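Local structure of retinol dehydratase (Spodoptera frugiperda, 1FMJ) at residues 29-34 / 121-126; 54-59 / 104-109; 233-238 / 245-250. The protein probably converts retinol to the retro-retinoid anhydroretinol, using a sulfotransferase fold that binds retinol and the spent cofactor adenosine-3'-5'-diphosphate. One frame throughout, in Å; residues are numbered along the deposited sequence.

Contact 1 of 3, residues 29-34 / 121-126; sequences GAFPTT and NDILPN. With CA (calcium ion), chain F.
Phe31 and Ile123 mark the closest backbone approach, CA to CA 6.8 Å, between the irregular segment 29-34 and the short 3-10 turn that opens segment 121-126. The contact is small and mainly apolar, and Ile123 alone carries the second segment's side of it. Its two branches divide the work. The methyl CG2 lies 3.8 Å from CD of the Pro32 ring and also comes near the carbonyl oxygen of Ala30. The longer arm, with CG1 between the backbone N and the carbonyl carbon (chi1 69°) and CD1 extended beyond it, meets the rim of Phe31: Ile123 CD1 sits in the plane of the phenyl ring, 4.0 Å from Phe31 CE1. Phe31 thus receives the isoleucine at its edge and not over a face. The same phenylalanine lines the retinol pocket and touches the ligand, so Ile123 packs beside a pocket residue.

Immediately before Ile123, the turn faces a calcium ion. Asn121 OD1 binds it at 2.4 Å and Asp122 OD1 at 2.7 Å, while the carbonyl oxygen of Glu118 supplies another ligand; the two side-chain oxygens stand close together because they share the metal. A backbone bond from Leu124 N to Asn121 O, 3.2 Å, closes the turn. Metal and apolar contact therefore occupy one short piece of chain. Thr33 OG1 is hydrogen-bonded to Ile111 O and Tyr120 OH, and Pro32 O to Lys116 NZ, further tying the first segment to the loop. Segment 29-34 connects helix 18-24 to strand 35-38 of the small antiparallel sheet, whereas segment 121-126 belongs to the long excursion between strand 104-105 and helix 132-142.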
loop_
_atom_site.group_PDB
_atom_site.type_symbol
_atom_site.label_atom_id
_atom_site.label_comp_id
_atom_site.label_asym_id
_atom_site.label_seq_id
_atom_site.Cartn_x
_atom_site.Cartn_y
_atom_site.Cartn_z
ATOM N N GLY A 29 7.131 -0.801 -19.073
ATOM C CA GLY A 29 6.988 0.021 -20.266
ATOM C C GLY A 29 5.601 0.099 -20.883
ATOM O O GLY A 29 5.140 1.176 -21.247
ATOM N N ALA A 30 4.937 -1.043 -21.005
ATOM C CA ALA A 30 3.607 -1.084 -21.594
ATOM C C ALA A 30 2.603 -0.215 -20.831
ATOM O O ALA A 30 1.713 0.390 -21.433
ATOM C CB ALA A 30 3.118 -2.524 -21.659
ATOM N N PHE A 31 2.734 -0.149 -19.510
ATOM C CA PHE A 31 1.799 0.650 -18.729
ATOM C C PHE A 31 1.973 2.122 -19.065
ATOM O O PHE A 31 3.091 2.611 -19.159
ATOM C CB PHE A 31 2.009 0.434 -17.235
ATOM C CG PHE A 31 0.895 0.982 -16.401
ATOM C CD1 PHE A 31 -0.398 0.474 -16.532
ATOM C CD2 PHE A 31 1.123 2.025 -15.505
ATOM C CE1 PHE A 31 -1.450 1.001 -15.781
ATOM C CE2 PHE A 31 0.079 2.554 -14.753
ATOM C CZ PHE A 31 -1.210 2.041 -14.892
ATOM N N PRO A 32 0.858 2.853 -19.235
ATOM C CA PRO A 32 0.862 4.281 -19.573
ATOM C C PRO A 32 1.515 5.271 -18.612
ATOM O O PRO A 32 2.300 6.112 -19.038
ATOM C CB PRO A 32 -0.623 4.587 -19.786
ATOM C CG PRO A 32 -1.166 3.281 -20.287
ATOM C CD PRO A 32 -0.507 2.307 -19.330
ATOM N N THR A 33 1.191 5.192 -17.327
ATOM C CA THR A 33 1.754 6.134 -16.359
ATOM C C THR A 33 3.256 5.933 -16.157
ATOM O O THR A 33 3.721 4.805 -16.013
ATOM C CB THR A 33 1.051 6.010 -14.995
ATOM O OG1 THR A 33 -0.367 5.922 -15.190
ATOM C CG2 THR A 33 1.349 7.224 -14.141
ATOM N N THR A 34 4.008 7.032 -16.146
ATOM C CA THR A 34 5.462 6.976 -15.971
ATOM C C THR A 34 5.876 7.459 -14.586
ATOM O O THR A 34 5.063 8.017 -13.852
ATOM C CB THR A 34 6.180 7.854 -17.021
ATOM O OG1 THR A 34 5.660 9.187 -16.951
ATOM C CG2 THR A 34 5.961 7.308 -18.417
ATOM N N ASN A 121 -6.940 1.270 -21.588
ATOM C CA ASN A 121 -7.710 0.075 -21.897
ATOM C C ASN A 121 -6.950 -0.840 -22.840
ATOM O O ASN A 121 -7.293 -2.011 -22.994
ATOM C CB ASN A 121 -9.063 0.457 -22.496
ATOM C CG ASN A 121 -8.969 1.640 -23.419
ATOM O OD1 ASN A 121 -8.395 1.553 -24.507
ATOM N ND2 ASN A 121 -9.521 2.772 -22.982
ATOM N N ASP A 122 -5.903 -0.301 -23.452
ATOM C CA ASP A 122 -5.082 -1.054 -24.384
ATOM C C ASP A 122 -4.184 -2.071 -23.674
ATOM O O ASP A 122 -3.563 -2.920 -24.315
ATOM C CB ASP A 122 -4.230 -0.092 -25.215
ATOM C CG ASP A 122 -5.070 0.947 -25.950
ATOM O OD1 ASP A 122 -6.311 0.775 -26.032
ATOM O OD2 ASP A 122 -4.491 1.933 -26.460
ATOM N N ILE A 123 -4.119 -1.990 -22.351
ATOM C CA ILE A 123 -3.292 -2.916 -21.585
ATOM C C ILE A 123 -4.101 -4.168 -21.269
ATOM O O ILE A 123 -3.580 -5.130 -20.702
ATOM C CB ILE A 123 -2.820 -2.284 -20.253
ATOM C CG1 ILE A 123 -4.013 -2.103 -19.307
ATOM C CG2 ILE A 123 -2.137 -0.945 -20.522
ATOM C CD1 ILE A 123 -3.677 -1.381 -18.013
ATOM N N LEU A 124 -5.378 -4.144 -21.638
ATOM C CA LEU A 124 -6.280 -5.262 -21.388
ATOM C C LEU A 124 -6.336 -6.237 -22.555
ATOM O O LEU A 124 -6.289 -5.834 -23.721
ATOM C CB LEU A 124 -7.693 -4.745 -21.114
ATOM C CG LEU A 124 -7.853 -3.679 -20.034
ATOM C CD1 LEU A 124 -9.279 -3.158 -20.063
ATOM C CD2 LEU A 124 -7.512 -4.261 -18.670
ATOM N N PRO A 125 -6.446 -7.540 -22.255
ATOM C CA PRO A 125 -6.512 -8.563 -23.304
ATOM C C PRO A 125 -7.694 -8.286 -24.228
ATOM O O PRO A 125 -7.565 -8.335 -25.455
ATOM C CB PRO A 125 -6.691 -9.857 -22.512
ATOM C CG PRO A 125 -5.988 -9.562 -21.218
ATOM C CD PRO A 125 -6.458 -8.158 -20.918
ATOM N N ASN A 126 -8.845 -7.988 -23.628
ATOM C CA ASN A 126 -10.058 -7.703 -24.389
ATOM C C ASN A 126 -10.702 -6.402 -23.909
ATOM O O ASN A 126 -11.661 -6.419 -23.128
ATOM C CB ASN A 126 -11.046 -8.854 -24.235
ATOM C CG ASN A 126 -10.375 -10.205 -24.339
ATOM O OD1 ASN A 126 -9.724 -10.515 -25.342
ATOM N ND2 ASN A 126 -10.522 -11.018 -23.299
HETATM CA CA CA F . -7.777 2.970 -26.379
#

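Contact 2 of 3, residues 54-59 / 104-109; sequences ANIYNM and IYLDGF. With RTL (retinol), chain H.
Buried hydrophobic packing joins the end of helix 53-57 to the turn that follows strand 104-105, an outermost strand of the parallel sheet. Leu106 is the centre on the turn side. Its CD2 methyl meets the end of Met59 tip to tip, 3.9 Å from Met59 CE and equally close to SD; the methionine chain is extended beyond CG, which carries its sulfur and methyl out to the leucine. Ile56 CG2 approaches the same leucine methyl more loosely. The other arm of Ile56 points at Phe109, with Ile56 CD1 near the plane of the ring and 4.1 Å from Phe109 CE2, an edge contact.

Asn58, the first residue past the helix, turns its ND2 back to Ala54 O at 2.9 Å from above the carbonyl plane, while its own backbone N reaches that oxygen from the opposite face. Across the turn, Gly108 CA lies over the centre of the Tyr105 ring, 3.4 Å above its plane. Tyr105 OH is 3.2 Å from retinol C15, next to Lys162 and His164, which hydrogen-bond the ligand. A loop leaving the C-terminal end of a parallel strand to line the substrate site is characteristic of the P-loop-type alpha/beta fold of sulfotransferases.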
loop_
_atom_site.group_PDB
_atom_site.type_symbol
_atom_site.label_atom_id
_atom_site.label_comp_id
_atom_site.label_asym_id
_atom_site.label_seq_id
_atom_site.Cartn_x
_atom_site.Cartn_y
_atom_site.Cartn_z
ATOM N N ALA A 54 2.562 19.031 -3.132
ATOM C CA ALA A 54 2.609 20.147 -2.186
ATOM C C ALA A 54 1.357 20.180 -1.301
ATOM O O ALA A 54 1.447 20.391 -0.088
ATOM C CB ALA A 54 2.746 21.448 -2.940
ATOM N N ASN A 55 0.196 19.969 -1.915
ATOM C CA ASN A 55 -1.066 19.961 -1.182
ATOM C C ASN A 55 -1.064 18.877 -0.112
ATOM O O ASN A 55 -1.529 19.094 1.007
ATOM C CB ASN A 55 -2.235 19.715 -2.133
ATOM C CG ASN A 55 -2.618 20.949 -2.916
ATOM O OD1 ASN A 55 -3.495 20.898 -3.768
ATOM N ND2 ASN A 55 -1.964 22.064 -2.630
ATOM N N ILE A 56 -0.537 17.708 -0.460
ATOM C CA ILE A 56 -0.484 16.604 0.487
ATOM C C ILE A 56 0.526 16.898 1.593
ATOM O O ILE A 56 0.368 16.459 2.724
ATOM C CB ILE A 56 -0.132 15.283 -0.230
ATOM C CG1 ILE A 56 -1.336 14.822 -1.059
ATOM C CG2 ILE A 56 0.249 14.215 0.781
ATOM C CD1 ILE A 56 -1.020 13.729 -2.073
ATOM N N TYR A 57 1.557 17.663 1.260
ATOM C CA TYR A 57 2.583 18.023 2.226
ATOM C C TYR A 57 1.978 19.012 3.222
ATOM O O TYR A 57 2.394 19.091 4.377
ATOM C CB TYR A 57 3.762 18.673 1.500
ATOM C CG TYR A 57 5.022 18.784 2.324
ATOM C CD1 TYR A 57 5.708 17.642 2.744
ATOM C CD2 TYR A 57 5.532 20.033 2.688
ATOM C CE1 TYR A 57 6.871 17.741 3.507
ATOM C CE2 TYR A 57 6.691 20.142 3.451
ATOM C CZ TYR A 57 7.357 18.993 3.856
ATOM O OH TYR A 57 8.501 19.100 4.611
ATOM N N ASN A 58 0.978 19.753 2.766
ATOM C CA ASN A 58 0.328 20.748 3.605
ATOM C C ASN A 58 -1.110 20.400 3.975
ATOM O O ASN A 58 -1.828 21.246 4.492
ATOM C CB ASN A 58 0.349 22.102 2.889
ATOM C CG ASN A 58 1.744 22.680 2.786
ATOM O OD1 ASN A 58 2.275 23.223 3.760
ATOM N ND2 ASN A 58 2.360 22.546 1.609
ATOM N N MET A 59 -1.534 19.165 3.720
ATOM C CA MET A 59 -2.909 18.789 4.026
ATOM C C MET A 59 -3.349 19.058 5.464
ATOM O O MET A 59 -2.693 18.661 6.428
ATOM C CB MET A 59 -3.169 17.318 3.665
ATOM C CG MET A 59 -2.268 16.296 4.348
ATOM S SD MET A 59 -2.692 14.569 3.889
ATOM C CE MET A 59 -1.758 13.648 5.114
ATOM N N ILE A 104 -10.135 6.586 2.572
ATOM C CA ILE A 104 -9.757 7.389 1.426
ATOM C C ILE A 104 -8.336 6.941 1.155
ATOM O O ILE A 104 -7.501 6.897 2.061
ATOM C CB ILE A 104 -9.743 8.894 1.724
ATOM C CG1 ILE A 104 -11.175 9.403 1.892
ATOM C CG2 ILE A 104 -9.023 9.644 0.582
ATOM C CD1 ILE A 104 -11.263 10.866 2.235
ATOM N N TYR A 105 -8.079 6.569 -0.087
ATOM C CA TYR A 105 -6.767 6.121 -0.497
ATOM C C TYR A 105 -6.058 7.397 -0.925
ATOM O O TYR A 105 -6.241 7.868 -2.037
ATOM C CB TYR A 105 -6.920 5.143 -1.663
ATOM C CG TYR A 105 -5.656 4.439 -2.085
ATOM C CD1 TYR A 105 -5.695 3.465 -3.075
ATOM C CD2 TYR A 105 -4.423 4.758 -1.520
ATOM C CE1 TYR A 105 -4.543 2.821 -3.505
ATOM C CE2 TYR A 105 -3.261 4.125 -1.940
ATOM C CZ TYR A 105 -3.331 3.154 -2.938
ATOM O OH TYR A 105 -2.192 2.521 -3.376
ATOM N N LEU A 106 -5.265 7.956 -0.014
ATOM C CA LEU A 106 -4.546 9.201 -0.254
ATOM C C LEU A 106 -3.733 9.258 -1.548
ATOM O O LEU A 106 -3.866 10.208 -2.331
ATOM C CB LEU A 106 -3.641 9.501 0.948
ATOM C CG LEU A 106 -2.952 10.873 0.966
ATOM C CD1 LEU A 106 -3.986 11.972 0.771
ATOM C CD2 LEU A 106 -2.213 11.056 2.287
ATOM N N ASP A 107 -2.896 8.249 -1.782
ATOM C CA ASP A 107 -2.073 8.232 -2.982
ATOM C C ASP A 107 -2.588 7.362 -4.133
ATOM O O ASP A 107 -1.871 7.121 -5.099
ATOM C CB ASP A 107 -0.622 7.854 -2.621
ATOM C CG ASP A 107 -0.521 6.614 -1.739
ATOM O OD1 ASP A 107 -1.223 6.534 -0.709
ATOM O OD2 ASP A 107 0.292 5.724 -2.065
ATOM N N GLY A 108 -3.831 6.901 -4.041
ATOM C CA GLY A 108 -4.378 6.073 -5.104
ATOM C C GLY A 108 -4.452 6.746 -6.472
ATOM O O GLY A 108 -4.180 6.135 -7.508
ATOM N N PHE A 109 -4.813 8.021 -6.484
ATOM C CA PHE A 109 -4.950 8.749 -7.738
ATOM C C PHE A 109 -3.720 8.744 -8.631
ATOM O O PHE A 109 -3.845 8.641 -9.845
ATOM C CB PHE A 109 -5.308 10.197 -7.449
ATOM C CG PHE A 109 -4.151 11.003 -6.951
ATOM C CD1 PHE A 109 -3.419 11.803 -7.823
ATOM C CD2 PHE A 109 -3.761 10.926 -5.622
ATOM C CE1 PHE A 109 -2.314 12.513 -7.373
ATOM C CE2 PHE A 109 -2.653 11.633 -5.165
ATOM C CZ PHE A 109 -1.930 12.429 -6.047
HETATM C C1 RTL H . -5.742 0.667 -13.732
HETATM C C2 RTL H . -5.281 1.410 -15.027
HETATM C C3 RTL H . -5.822 2.831 -15.125
HETATM C C4 RTL H . -6.760 3.669 -14.260
HETATM C C5 RTL H . -7.115 2.783 -13.064
HETATM C C6 RTL H . -6.700 1.473 -12.775
HETATM C C7 RTL H . -7.125 0.741 -11.552
HETATM C C8 RTL H . -6.536 0.885 -10.329
HETATM C C9 RTL H . -6.947 0.166 -9.116
HETATM C C10 RTL H . -6.247 0.424 -7.951
HETATM C C11 RTL H . -6.416 -0.132 -6.591
HETATM C C12 RTL H . -5.214 -0.535 -6.056
HETATM C C13 RTL H . -4.773 -1.144 -4.784
HETATM C C14 RTL H . -3.560 -1.536 -4.291
HETATM C C15 RTL H . -2.791 -0.594 -3.461
HETATM O O1 RTL H . -3.112 -0.693 -2.139
HETATM C C16 RTL H . -4.369 0.336 -13.114
HETATM C C17 RTL H . -6.346 -0.632 -14.290
HETATM C C18 RTL H . -8.085 3.540 -12.144
HETATM C C19 RTL H . -8.118 -0.833 -9.176
HETATM C C20 RTL H . -6.036 -1.328 -3.927
#

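Contact 3 of 3, residues 233-238 / 245-250; sequences EAWAKR and FLFYED. With A3P (adenosine-3'-5'-diphosphate), chain G.
Trp235 is engaged on two counts at once: its edge strikes the face of Phe245, while one of its own faces carries the guanidinium of Arg238. The first is a T-shaped stack, with the six-membered ring of the indole and the Phe245 ring 4.9 Å apart between centroids and their planes at 77°. Trp235 CE3 stands over the middle of the phenyl ring, 3.5 Å from Phe245 CE2. With Trp235 CG opposite the backbone N (chi1 -178°), the indole reaches out from the helix far enough for CZ3 to come within 3.9 Å of Phe247 CZ. At the rim of Phe245, Ala234 CB lies near the ring plane, 3.8 Å from Phe245 CE1.

These residues join the end of helix 227-235 to strand 243-247, one of the two outermost strands of the parallel sheet, in the alpha/beta core of the sulfotransferase fold. On the neighbouring strand 179-184, Tyr182 meets the Phe245 ring.

Arg238 folds back over the indole. Trp235 CE2 lies over the centre of the guanidinium, and NH1 bonds to Trp235 O at 2.7 Å, the acceptor lying in the guanidinium plane. Asp343 links both polar ends, by a salt bridge from Arg238 NH2 and a hydrogen bond from Trp235 NE1. One water accepts from Phe245 N at 2.8 Å and gives a weak bond to Arg238 O. Just past the strand, Tyr248 donates its OH to N3 of adenosine-3'-5'-diphosphate at 2.9 Å, with the base nitrogen in the plane of the phenol ring.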
loop_
_atom_site.group_PDB
_atom_site.type_symbol
_atom_site.label_atom_id
_atom_site.label_comp_id
_atom_site.label_asym_id
_atom_site.label_seq_id
_atom_site.Cartn_x
_atom_site.Cartn_y
_atom_site.Cartn_z
ATOM N N GLU A 233 11.853 5.520 7.871
ATOM C CA GLU A 233 11.195 6.758 8.277
ATOM C C GLU A 233 10.127 6.518 9.330
ATOM O O GLU A 233 9.947 7.326 10.238
ATOM C CB GLU A 233 10.564 7.448 7.075
ATOM C CG GLU A 233 11.526 8.286 6.268
ATOM C CD GLU A 233 10.805 9.107 5.224
ATOM O OE1 GLU A 233 9.650 9.495 5.494
ATOM O OE2 GLU A 233 11.387 9.373 4.144
ATOM N N ALA A 234 9.408 5.407 9.202
ATOM C CA ALA A 234 8.360 5.080 10.159
ATOM C C ALA A 234 8.988 4.480 11.399
ATOM O O ALA A 234 8.550 4.740 12.518
ATOM C CB ALA A 234 7.379 4.093 9.552
ATOM N N TRP A 235 10.019 3.671 11.185
ATOM C CA TRP A 235 10.724 3.019 12.275
ATOM C C TRP A 235 11.343 4.048 13.218
ATOM O O TRP A 235 11.398 3.831 14.423
ATOM C CB TRP A 235 11.809 2.103 11.714
ATOM C CG TRP A 235 12.571 1.342 12.766
ATOM C CD1 TRP A 235 13.854 1.569 13.170
ATOM C CD2 TRP A 235 12.098 0.231 13.538
ATOM N NE1 TRP A 235 14.211 0.666 14.140
ATOM C CE2 TRP A 235 13.153 -0.167 14.387
ATOM C CE3 TRP A 235 10.886 -0.466 13.595
ATOM C CZ2 TRP A 235 13.036 -1.232 15.283
ATOM C CZ3 TRP A 235 10.768 -1.531 14.490
ATOM C CH2 TRP A 235 11.837 -1.901 15.321
ATOM N N ALA A 236 11.793 5.166 12.660
ATOM C CA ALA A 236 12.403 6.228 13.456
ATOM C C ALA A 236 11.365 6.939 14.328
ATOM O O ALA A 236 11.707 7.520 15.356
ATOM C CB ALA A 236 13.098 7.236 12.539
ATOM N N LYS A 237 10.100 6.882 13.917
ATOM C CA LYS A 237 9.011 7.525 14.652
ATOM C C LYS A 237 8.185 6.576 15.515
ATOM O O LYS A 237 7.190 6.995 16.103
ATOM C CB LYS A 237 8.062 8.223 13.681
ATOM C CG LYS A 237 8.575 9.506 13.078
ATOM C CD LYS A 237 8.371 10.663 14.026
ATOM C CE LYS A 237 8.578 11.991 13.324
ATOM N NZ LYS A 237 8.130 13.119 14.199
ATOM N N ARG A 238 8.588 5.312 15.609
ATOM C CA ARG A 238 7.818 4.342 16.387
ATOM C C ARG A 238 7.669 4.652 17.874
ATOM O O ARG A 238 6.783 4.113 18.542
ATOM C CB ARG A 238 8.406 2.938 16.219
ATOM C CG ARG A 238 9.771 2.708 16.861
ATOM C CD ARG A 238 10.234 1.283 16.578
ATOM N NE ARG A 238 11.446 0.910 17.302
ATOM C CZ ARG A 238 12.618 1.521 17.175
ATOM N NH1 ARG A 238 12.751 2.545 16.345
ATOM N NH2 ARG A 238 13.665 1.104 17.880
ATOM N N PHE A 245 3.978 0.851 15.075
ATOM C CA PHE A 245 4.709 0.096 14.064
ATOM C C PHE A 245 4.454 -1.387 14.317
ATOM O O PHE A 245 4.677 -1.873 15.422
ATOM C CB PHE A 245 6.211 0.374 14.192
ATOM C CG PHE A 245 7.015 0.009 12.974
ATOM C CD1 PHE A 245 7.408 0.990 12.069
ATOM C CD2 PHE A 245 7.425 -1.306 12.759
ATOM C CE1 PHE A 245 8.202 0.680 10.973
ATOM C CE2 PHE A 245 8.221 -1.633 11.662
ATOM C CZ PHE A 245 8.614 -0.636 10.765
ATOM N N LEU A 246 3.984 -2.102 13.297
ATOM C CA LEU A 246 3.713 -3.522 13.433
ATOM C C LEU A 246 4.330 -4.291 12.277
ATOM O O LEU A 246 4.623 -3.725 11.223
ATOM C CB LEU A 246 2.203 -3.783 13.457
ATOM C CG LEU A 246 1.365 -3.101 14.538
ATOM C CD1 LEU A 246 -0.096 -3.463 14.341
ATOM C CD2 LEU A 246 1.854 -3.543 15.929
ATOM N N PHE A 247 4.529 -5.588 12.481
ATOM C CA PHE A 247 5.088 -6.443 11.445
ATOM C C PHE A 247 4.033 -7.446 11.003
ATOM O O PHE A 247 3.390 -8.089 11.832
ATOM C CB PHE A 247 6.322 -7.194 11.951
ATOM C CG PHE A 247 7.534 -6.324 12.132
ATOM C CD1 PHE A 247 7.889 -5.857 13.387
ATOM C CD2 PHE A 247 8.321 -5.975 11.041
ATOM C CE1 PHE A 247 9.014 -5.055 13.558
ATOM C CE2 PHE A 247 9.445 -5.173 11.202
ATOM C CZ PHE A 247 9.792 -4.714 12.462
ATOM N N TYR A 248 3.865 -7.579 9.692
ATOM C CA TYR A 248 2.882 -8.496 9.129
ATOM C C TYR A 248 3.044 -9.910 9.684
ATOM O O TYR A 248 2.065 -10.619 9.903
ATOM C CB TYR A 248 3.021 -8.514 7.611
ATOM C CG TYR A 248 2.219 -9.598 6.929
ATOM C CD1 TYR A 248 0.831 -9.508 6.814
ATOM C CD2 TYR A 248 2.850 -10.719 6.407
ATOM C CE1 TYR A 248 0.095 -10.517 6.184
ATOM C CE2 TYR A 248 2.130 -11.724 5.782
ATOM C CZ TYR A 248 0.761 -11.619 5.671
ATOM O OH TYR A 248 0.071 -12.619 5.027
ATOM N N GLU A 249 4.283 -10.319 9.904
ATOM C CA GLU A 249 4.548 -11.646 10.429
ATOM C C GLU A 249 3.885 -11.869 11.794
ATOM O O GLU A 249 3.342 -12.946 12.058
ATOM C CB GLU A 249 6.057 -11.882 10.531
ATOM C CG GLU A 249 6.785 -12.042 9.190
ATOM C CD GLU A 249 6.928 -10.748 8.403
ATOM O OE1 GLU A 249 6.875 -9.657 9.011
ATOM O OE2 GLU A 249 7.122 -10.822 7.170
ATOM N N ASP A 250 3.918 -10.858 12.656
ATOM C CA ASP A 250 3.315 -10.997 13.973
ATOM C C ASP A 250 1.812 -11.239 13.913
ATOM O O ASP A 250 1.249 -11.851 14.818
ATOM C CB ASP A 250 3.639 -9.783 14.846
ATOM C CG ASP A 250 5.113 -9.735 15.234
ATOM O OD1 ASP A 250 5.687 -10.815 15.496
ATOM O OD2 ASP A 250 5.695 -8.631 15.289
HETATM P P1 A3P G . 0.287 -12.203 -0.193
HETATM O O1P A3P G . 0.408 -11.679 -1.565
HETATM O O2P A3P G . -0.774 -13.226 -0.095
HETATM O O3P A3P G . 1.568 -12.768 0.256
HETATM P P2 A3P G . -1.799 -5.107 1.489
HETATM O O4P A3P G . -3.153 -5.129 2.065
HETATM O O5P A3P G . -0.946 -4.128 2.197
HETATM O O6P A3P G . -1.875 -4.794 0.033
HETATM O "O5'" A3P G . -1.147 -6.535 1.662
HETATM C "C5'" A3P G . -1.717 -7.693 1.073
HETATM C "C4'" A3P G . -1.062 -8.965 1.620
HETATM O "O4'" A3P G . -1.750 -9.328 2.850
HETATM C "C3'" A3P G . -1.241 -10.164 0.686
HETATM O "O3'" A3P G . -0.068 -11.004 0.789
HETATM C "C2'" A3P G . -2.544 -10.745 1.196
HETATM O "O2'" A3P G . -2.927 -12.038 0.739
HETATM C "C1'" A3P G . -2.322 -10.632 2.697
HETATM N N9 A3P G . -3.571 -10.733 3.464
HETATM C C8 A3P G . -4.780 -10.085 3.269
HETATM N N7 A3P G . -5.713 -10.388 4.132
HETATM C C5 A3P G . -5.092 -11.305 4.970
HETATM C C6 A3P G . -5.531 -12.040 6.126
HETATM N N6 A3P G . -6.762 -11.937 6.635
HETATM N N1 A3P G . -4.623 -12.897 6.746
HETATM C C2 A3P G . -3.348 -13.030 6.257
HETATM N N3 A3P G . -2.817 -12.389 5.170
HETATM C C4 A3P G . -3.749 -11.537 4.570
HETATM O O HOH W 1 4.883 1.547 17.685
#

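Contacts 2 and 3 both reach the five-stranded parallel sheet, at its two outermost strands, 104-105 and 243-247; their centres are 21 Å apart. Contact 1 lies away from that sheet, its centre about 25 Å from that of contact 2 and 34 Å from that of contact 3, on the opposite side of the chain's centre from the latter. Along the sequence, both segments of contact 2 fall between those of contact 1, and contact 3 follows. Phe31 and Tyr105 line one retinol pocket, though contacts 1 and 2 do not touch; Tyr248 hydrogen-bonds the adenine of the nucleotide. In contacts 2 and 3 the packing itself stands back from these sites.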